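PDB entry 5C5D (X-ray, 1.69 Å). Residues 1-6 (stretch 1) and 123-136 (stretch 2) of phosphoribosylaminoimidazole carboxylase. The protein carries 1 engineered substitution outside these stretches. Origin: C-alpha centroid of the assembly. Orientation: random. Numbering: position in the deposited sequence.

Stretch 1 1-6: MRPLVI
Stretch 2, residues 123-136: LAARIFSLYDKEIA

Residues 1-6 enter the fold as an extended segment: Arg 2 and Pro 3 lie near phi/psi -67/159 and -61/158, and a strand begins at Leu 4 (-140/135), continuing through Val 5 (-116/124) and Ile 6 (-98/118) into the chain beyond. Against it packs a helix that arrives from earlier in the chain, its residues from Leu 123 to Phe 128 at phi -57 to -73 and psi -25 to -48. The axes of strand 4-6 and helix 123-129 run at 144° between their N-to-C directions, roughly antiparallel, and approach to 10.3 Å. The register is set by two CA pairs, Pro 3 CA to Phe 128 CA at 7.3 Å and Val 5 CA to Ala 124 CA at 7.8 Å: two residues along the extended segment match four along the helix. Beyond the helix, Tyr 131 (-126/-11) and Asp 132 (-116/105) turn the chain into a second helix starting at Lys 133. Asp 132 is its N-cap: chi1 is t (-169°), and Asp 132 OD1 accepts from Ile 135 N at 3.1 Å, nearly straight at 167°.

Alternation along the extended segment puts Pro 3 and Val 5 on the helix side. Both direct their CA-to-CB bonds toward it, while that of Leu 4 points away. Phe 128 (chi1 m, chi2 -58°) fills the space between the backbones. Pro 3 CB sits 3.5 Å from the centroid of the Phe 128 ring and 3° off its normal, a CH-pi contact over the face. Val 5, with chi1 t, meets the same ring at its edge, Val 5 CG2 lying 3.7 Å from Phe 128 CE2; one aromatic side chain thus serves two successive inward positions. Val 5 CG2 also lies 4.3 Å from Ala 124 CB, one helical turn earlier.

At the other end, Pro 3, with a C-gamma exo ring, places CG 3.7 Å from CD1 of Ile 135 (chi1 m, chi2 t), extending the apolar patch to the second helix. Arg 2 closes the contact from its exposed side. Its CA-to-CB bond points sideways, but an m, m, m run of chi1 to chi3 brings the guanidinium nearer. Arg 2 NH1 and Arg 2 NH2 each lie 3.1 Å from Asp 132 OD2, forming a salt bridge with two weak hydrogen bonds at 128° and 127°. Asp 132 therefore does two jobs, OD1 capping the helix and OD2 receiving Arg 2. Glu 134 OE1 lies over one guanidinium face, 4.1 Å from Arg 2 NH2, adding charge complementarity without an N-H directed at it.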

# COMPACT_ATOMS: atom_id res chain seq x y z
N MET D 1 5.23 44.31 16.17
CA MET D 1 4.99 43.43 17.34
C MET D 1 5.51 42.02 17.08
O MET D 1 5.79 41.62 15.95
CB MET D 1 3.50 43.39 17.71
CG MET D 1 3.20 42.74 19.09
SD MET D 1 1.49 42.86 19.60
CE MET D 1 1.55 41.89 21.11
N ARG D 2 5.63 41.27 18.16
CA ARG D 2 6.25 39.97 18.16
C ARG D 2 5.44 38.93 17.37
O ARG D 2 4.25 39.11 17.15
CB ARG D 2 6.42 39.50 19.61
CG ARG D 2 7.18 40.49 20.52
CD ARG D 2 8.62 40.74 20.04
NE ARG D 2 9.38 39.49 19.98
CZ ARG D 2 10.31 39.20 19.07
NH1 ARG D 2 10.62 40.07 18.12
NH2 ARG D 2 10.94 38.03 19.12
N PRO D 3 6.10 37.86 16.95
CA PRO D 3 5.39 36.81 16.23
C PRO D 3 4.27 36.15 17.02
O PRO D 3 4.26 36.19 18.25
CB PRO D 3 6.50 35.81 15.90
CG PRO D 3 7.74 36.67 15.78
CD PRO D 3 7.56 37.68 16.89
N LEU D 4 3.33 35.55 16.29
CA LEU D 4 2.21 34.83 16.87
C LEU D 4 1.96 33.57 16.05
O LEU D 4 1.92 33.63 14.83
CB LEU D 4 0.94 35.69 16.88
CG LEU D 4 -0.30 34.99 17.41
CD1 LEU D 4 -0.08 34.64 18.87
CD2 LEU D 4 -1.53 35.87 17.24
N VAL D 5 1.76 32.44 16.70
CA VAL D 5 1.39 31.22 16.02
C VAL D 5 0.01 30.82 16.51
O VAL D 5 -0.19 30.64 17.70
CB VAL D 5 2.36 30.07 16.28
CG1 VAL D 5 1.85 28.78 15.64
CG2 VAL D 5 3.74 30.39 15.76
N ILE D 6 -0.92 30.67 15.58
CA ILE D 6 -2.26 30.25 15.92
C ILE D 6 -2.32 28.77 15.64
O ILE D 6 -2.15 28.34 14.50
CB ILE D 6 -3.33 30.98 15.08
CG1 ILE D 6 -3.28 32.50 15.32
CG2 ILE D 6 -4.70 30.40 15.40
CD1 ILE D 6 -2.28 33.27 14.44
N LEU D 123 9.84 24.41 12.58
CA LEU D 123 9.67 25.04 11.28
C LEU D 123 9.10 26.43 11.47
O LEU D 123 9.55 27.37 10.81
CB LEU D 123 8.75 24.23 10.36
CG LEU D 123 8.30 24.93 9.06
CD1 LEU D 123 9.47 25.23 8.16
CD2 LEU D 123 7.29 24.07 8.33
N ALA D 124 8.10 26.56 12.32
CA ALA D 124 7.52 27.90 12.55
C ALA D 124 8.63 28.86 13.02
O ALA D 124 8.75 30.00 12.54
CB ALA D 124 6.41 27.85 13.54
N ALA D 125 9.42 28.42 13.99
CA ALA D 125 10.47 29.27 14.52
C ALA D 125 11.44 29.64 13.41
O ALA D 125 11.89 30.80 13.32
CB ALA D 125 11.19 28.56 15.69
N ARG D 126 11.77 28.69 12.56
CA ARG D 126 12.76 28.96 11.50
C ARG D 126 12.20 29.85 10.41
O ARG D 126 12.96 30.57 9.75
CB ARG D 126 13.31 27.64 10.96
CG ARG D 126 14.12 26.95 12.04
CD ARG D 126 14.53 25.54 11.67
NE ARG D 126 15.60 25.54 10.68
CZ ARG D 126 16.08 24.45 10.12
NH1 ARG D 126 15.56 23.27 10.44
NH2 ARG D 126 17.05 24.53 9.22
N ILE D 127 10.88 29.85 10.23
CA ILE D 127 10.24 30.81 9.31
C ILE D 127 10.39 32.23 9.85
O ILE D 127 10.83 33.12 9.11
CB ILE D 127 8.76 30.45 9.07
CG1 ILE D 127 8.69 29.30 8.07
CG2 ILE D 127 7.99 31.66 8.55
CD1 ILE D 127 7.42 28.57 8.07
N PHE D 128 10.09 32.45 11.13
CA PHE D 128 10.26 33.80 11.70
C PHE D 128 11.73 34.20 11.71
O PHE D 128 12.06 35.38 11.58
CB PHE D 128 9.70 33.91 13.11
CG PHE D 128 8.22 33.65 13.22
CD1 PHE D 128 7.29 34.40 12.50
CD2 PHE D 128 7.75 32.66 14.06
CE1 PHE D 128 5.92 34.16 12.63
CE2 PHE D 128 6.39 32.41 14.19
CZ PHE D 128 5.47 33.16 13.47
N SER D 129 12.62 33.21 11.84
CA SER D 129 14.04 33.49 12.03
C SER D 129 14.70 34.13 10.81
O SER D 129 15.78 34.68 10.94
CB SER D 129 14.80 32.21 12.38
OG SER D 129 15.13 31.50 11.20
N LEU D 130 14.08 34.03 9.64
CA LEU D 130 14.60 34.73 8.44
C LEU D 130 14.69 36.25 8.66
O LEU D 130 15.49 36.95 8.01
CB LEU D 130 13.74 34.43 7.21
CG LEU D 130 13.51 32.98 6.79
CD1 LEU D 130 12.89 32.99 5.39
CD2 LEU D 130 14.74 32.11 6.87
N TYR D 131 13.85 36.77 9.56
CA TYR D 131 13.81 38.22 9.83
C TYR D 131 13.99 38.57 11.31
O TYR D 131 14.14 39.74 11.67
CB TYR D 131 12.49 38.80 9.33
CG TYR D 131 12.30 38.75 7.83
CD1 TYR D 131 12.65 39.84 7.04
CD2 TYR D 131 11.78 37.64 7.20
CE1 TYR D 131 12.49 39.81 5.68
CE2 TYR D 131 11.62 37.63 5.82
CZ TYR D 131 11.96 38.71 5.08
OH TYR D 131 11.80 38.69 3.69
N ASP D 132 13.93 37.56 12.17
CA ASP D 132 13.97 37.77 13.62
C ASP D 132 15.21 37.14 14.25
O ASP D 132 15.28 35.92 14.38
CB ASP D 132 12.72 37.19 14.25
CG ASP D 132 12.57 37.59 15.71
OD1 ASP D 132 13.56 37.54 16.47
OD2 ASP D 132 11.44 37.94 16.09
N LYS D 133 16.18 37.98 14.62
CA LYS D 133 17.48 37.51 15.09
C LYS D 133 17.39 36.80 16.42
O LYS D 133 18.16 35.88 16.68
CB LYS D 133 18.47 38.67 15.26
CG LYS D 133 19.38 38.93 14.09
CD LYS D 133 20.37 40.05 14.47
CE LYS D 133 21.46 40.23 13.44
NZ LYS D 133 20.90 40.56 12.11
N GLU D 134 16.49 37.26 17.28
CA GLU D 134 16.39 36.66 18.59
C GLU D 134 15.87 35.23 18.46
O GLU D 134 16.35 34.32 19.14
CB GLU D 134 15.49 37.49 19.50
CG GLU D 134 16.14 38.81 19.90
CD GLU D 134 15.33 39.60 20.89
OE1 GLU D 134 14.24 39.13 21.29
OE2 GLU D 134 15.79 40.69 21.29
N ILE D 135 14.89 35.02 17.60
CA ILE D 135 14.39 33.66 17.39
C ILE D 135 15.48 32.82 16.68
O ILE D 135 15.65 31.64 17.00
CB ILE D 135 13.07 33.66 16.60
CG1 ILE D 135 11.96 34.26 17.48
CG2 ILE D 135 12.68 32.25 16.18
CD1 ILE D 135 10.68 34.56 16.73
N ALA D 136 16.23 33.43 15.77
CA ALA D 136 17.34 32.73 15.13
C ALA D 136 18.37 32.23 16.15
O ALA D 136 18.87 31.11 16.05
CB ALA D 136 18.00 33.62 14.07